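Local coordinates for intracellular protein transport protein USO1 (PDB 6LSU) that is required for protein transport from the endoplasmic reticulum to the Golgi complex, as a homodimeric tether with globular heads and a long coiled-coil tail, at residues T568-A573 against R577-Y582. Sequence-based numbering, arbitrary orientation.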
# COMPACT_ATOMS: atom_id res chain seq x y z
N THR A 568 35.94 -0.48 -11.67
CA THR A 568 37.16 -1.30 -11.41
C THR A 568 37.62 -1.00 -10.00
O THR A 568 37.71 -1.96 -9.24
CB THR A 568 38.29 -1.02 -12.41
OG1 THR A 568 38.60 0.38 -12.48
CG2 THR A 568 37.94 -1.51 -13.79
N THR A 569 37.74 0.29 -9.62
CA THR A 569 37.99 0.70 -8.21
C THR A 569 37.01 0.05 -7.21
O THR A 569 37.30 0.11 -6.00
CB THR A 569 37.87 2.21 -8.02
OG1 THR A 569 38.68 2.95 -8.94
CG2 THR A 569 38.22 2.66 -6.63
N SER A 570 35.84 -0.43 -7.66
CA SER A 570 34.72 -0.85 -6.78
C SER A 570 34.77 -2.37 -6.58
O SER A 570 34.04 -2.89 -5.75
CB SER A 570 33.36 -0.41 -7.32
OG SER A 570 32.81 -1.31 -8.30
N LEU A 571 35.60 -3.06 -7.35
CA LEU A 571 35.62 -4.54 -7.37
C LEU A 571 36.12 -5.05 -6.01
O LEU A 571 35.76 -6.18 -5.63
CB LEU A 571 36.49 -4.99 -8.54
CG LEU A 571 35.91 -4.72 -9.92
CD1 LEU A 571 36.93 -5.01 -11.01
CD2 LEU A 571 34.66 -5.54 -10.17
N THR A 572 36.77 -4.18 -5.24
CA THR A 572 37.37 -4.48 -3.91
C THR A 572 36.52 -3.86 -2.77
O THR A 572 37.06 -3.68 -1.69
CB THR A 572 38.82 -3.97 -3.90
OG1 THR A 572 38.90 -2.65 -3.38
CG2 THR A 572 39.46 -3.91 -5.27
N ALA A 573 35.23 -3.55 -2.98
CA ALA A 573 34.39 -2.77 -2.03
C ALA A 573 33.68 -3.68 -1.01
O ALA A 573 33.26 -4.83 -1.38
CB ALA A 573 33.39 -1.92 -2.77
N ARG A 577 26.91 -4.51 -3.32
CA ARG A 577 25.87 -3.67 -3.94
C ARG A 577 26.55 -2.69 -4.91
O ARG A 577 26.23 -2.72 -6.12
CB ARG A 577 25.05 -3.00 -2.83
CG ARG A 577 23.85 -3.81 -2.40
CD ARG A 577 23.14 -3.18 -1.22
NE ARG A 577 23.70 -3.75 -0.01
CZ ARG A 577 23.20 -4.79 0.63
NH1 ARG A 577 22.09 -5.39 0.21
NH2 ARG A 577 23.81 -5.21 1.72
N ILE A 578 27.56 -1.97 -4.41
CA ILE A 578 28.32 -0.92 -5.15
C ILE A 578 28.78 -1.43 -6.51
O ILE A 578 28.44 -0.81 -7.53
CB ILE A 578 29.47 -0.41 -4.27
CG1 ILE A 578 28.92 0.05 -2.93
CG2 ILE A 578 30.26 0.66 -4.99
CD1 ILE A 578 29.87 0.92 -2.12
N PRO A 579 29.59 -2.52 -6.58
CA PRO A 579 29.99 -3.13 -7.86
C PRO A 579 28.82 -3.61 -8.73
O PRO A 579 28.89 -3.41 -9.93
CB PRO A 579 30.75 -4.40 -7.47
CG PRO A 579 31.16 -4.20 -6.04
CD PRO A 579 30.20 -3.20 -5.43
N ILE A 580 27.80 -4.22 -8.13
CA ILE A 580 26.61 -4.76 -8.89
C ILE A 580 25.90 -3.58 -9.58
O ILE A 580 25.47 -3.69 -10.77
CB ILE A 580 25.64 -5.51 -7.97
CG1 ILE A 580 26.27 -6.79 -7.41
CG2 ILE A 580 24.33 -5.80 -8.69
CD1 ILE A 580 25.38 -7.55 -6.44
N SER A 581 25.85 -2.44 -8.89
CA SER A 581 25.12 -1.26 -9.38
C SER A 581 25.83 -0.75 -10.62
O SER A 581 25.16 -0.73 -11.66
CB SER A 581 24.97 -0.24 -8.29
OG SER A 581 24.12 -0.75 -7.27
N TYR A 582 27.14 -0.43 -10.53
CA TYR A 582 27.96 -0.05 -11.73
C TYR A 582 27.86 -1.12 -12.81
O TYR A 582 27.56 -0.74 -13.97
CB TYR A 582 29.44 0.14 -11.41
CG TYR A 582 29.74 1.35 -10.57
CD1 TYR A 582 29.47 2.64 -11.02
CD2 TYR A 582 30.31 1.21 -9.31
CE1 TYR A 582 29.71 3.75 -10.22
CE2 TYR A 582 30.59 2.30 -8.50
CZ TYR A 582 30.28 3.59 -8.96
OH TYR A 582 30.59 4.67 -8.15
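Ser-570 and Pro-579 mark the closest approach of the two backbones, their CA atoms 5.4 Å apart. Residues 568-573 follow helix 559-568 through two successive type I turns, Thr-568 to Leu-571 and Ser-570 to Ala-573; the second is closed by the bond from Ala-573 N to Ser-570 O, 3.1 Å. Residues 577-582 form the start of helix 577-590, where Ser-581 N and Ser-581 OG both bond to Arg-577 O. No hydrogen bond joins the two segments, and the contact rests on van der Waals packing around Ser-570. Its CB points at the helix and meets Ile-578 CG2 at 4.0 Å, the methyl placed anti to its own backbone N. The hydroxyl sits between the backbone N and the carbonyl carbon of its residue (chi1 84°), where it bonds back to Leu-567 O of the preceding helix. In that position Ser-570 OG also rests against the proline backbone, 3.4 Å from Pro-579 CA, and lies obliquely to the Tyr-582 ring, 3.7 Å from CD2. The pyrrolidine ring of Pro-579 turns CG toward Ser-570 O, the same oxygen that closes the second turn, while its CB lies beside the hydroxyl. Farther along the loop, the methyl of Ala-573 packs more loosely against Pro-579 CD at 4.3 Å and approaches Ile-578 CB. Beyond the pair, Ile-624 of helix 622-637 touches both Leu-571 and Pro-579, while Leu-517 of helix 514-528 lies against Tyr-582. The arrangement is the connection between two consecutive helices, 559-568 and 577-590, within ARM repeat 9 of the globular head: the turns after one helix bring Ser-570 and Ala-573 against the start of the next, as in the stacked helices of an armadillo-type alpha-solenoid.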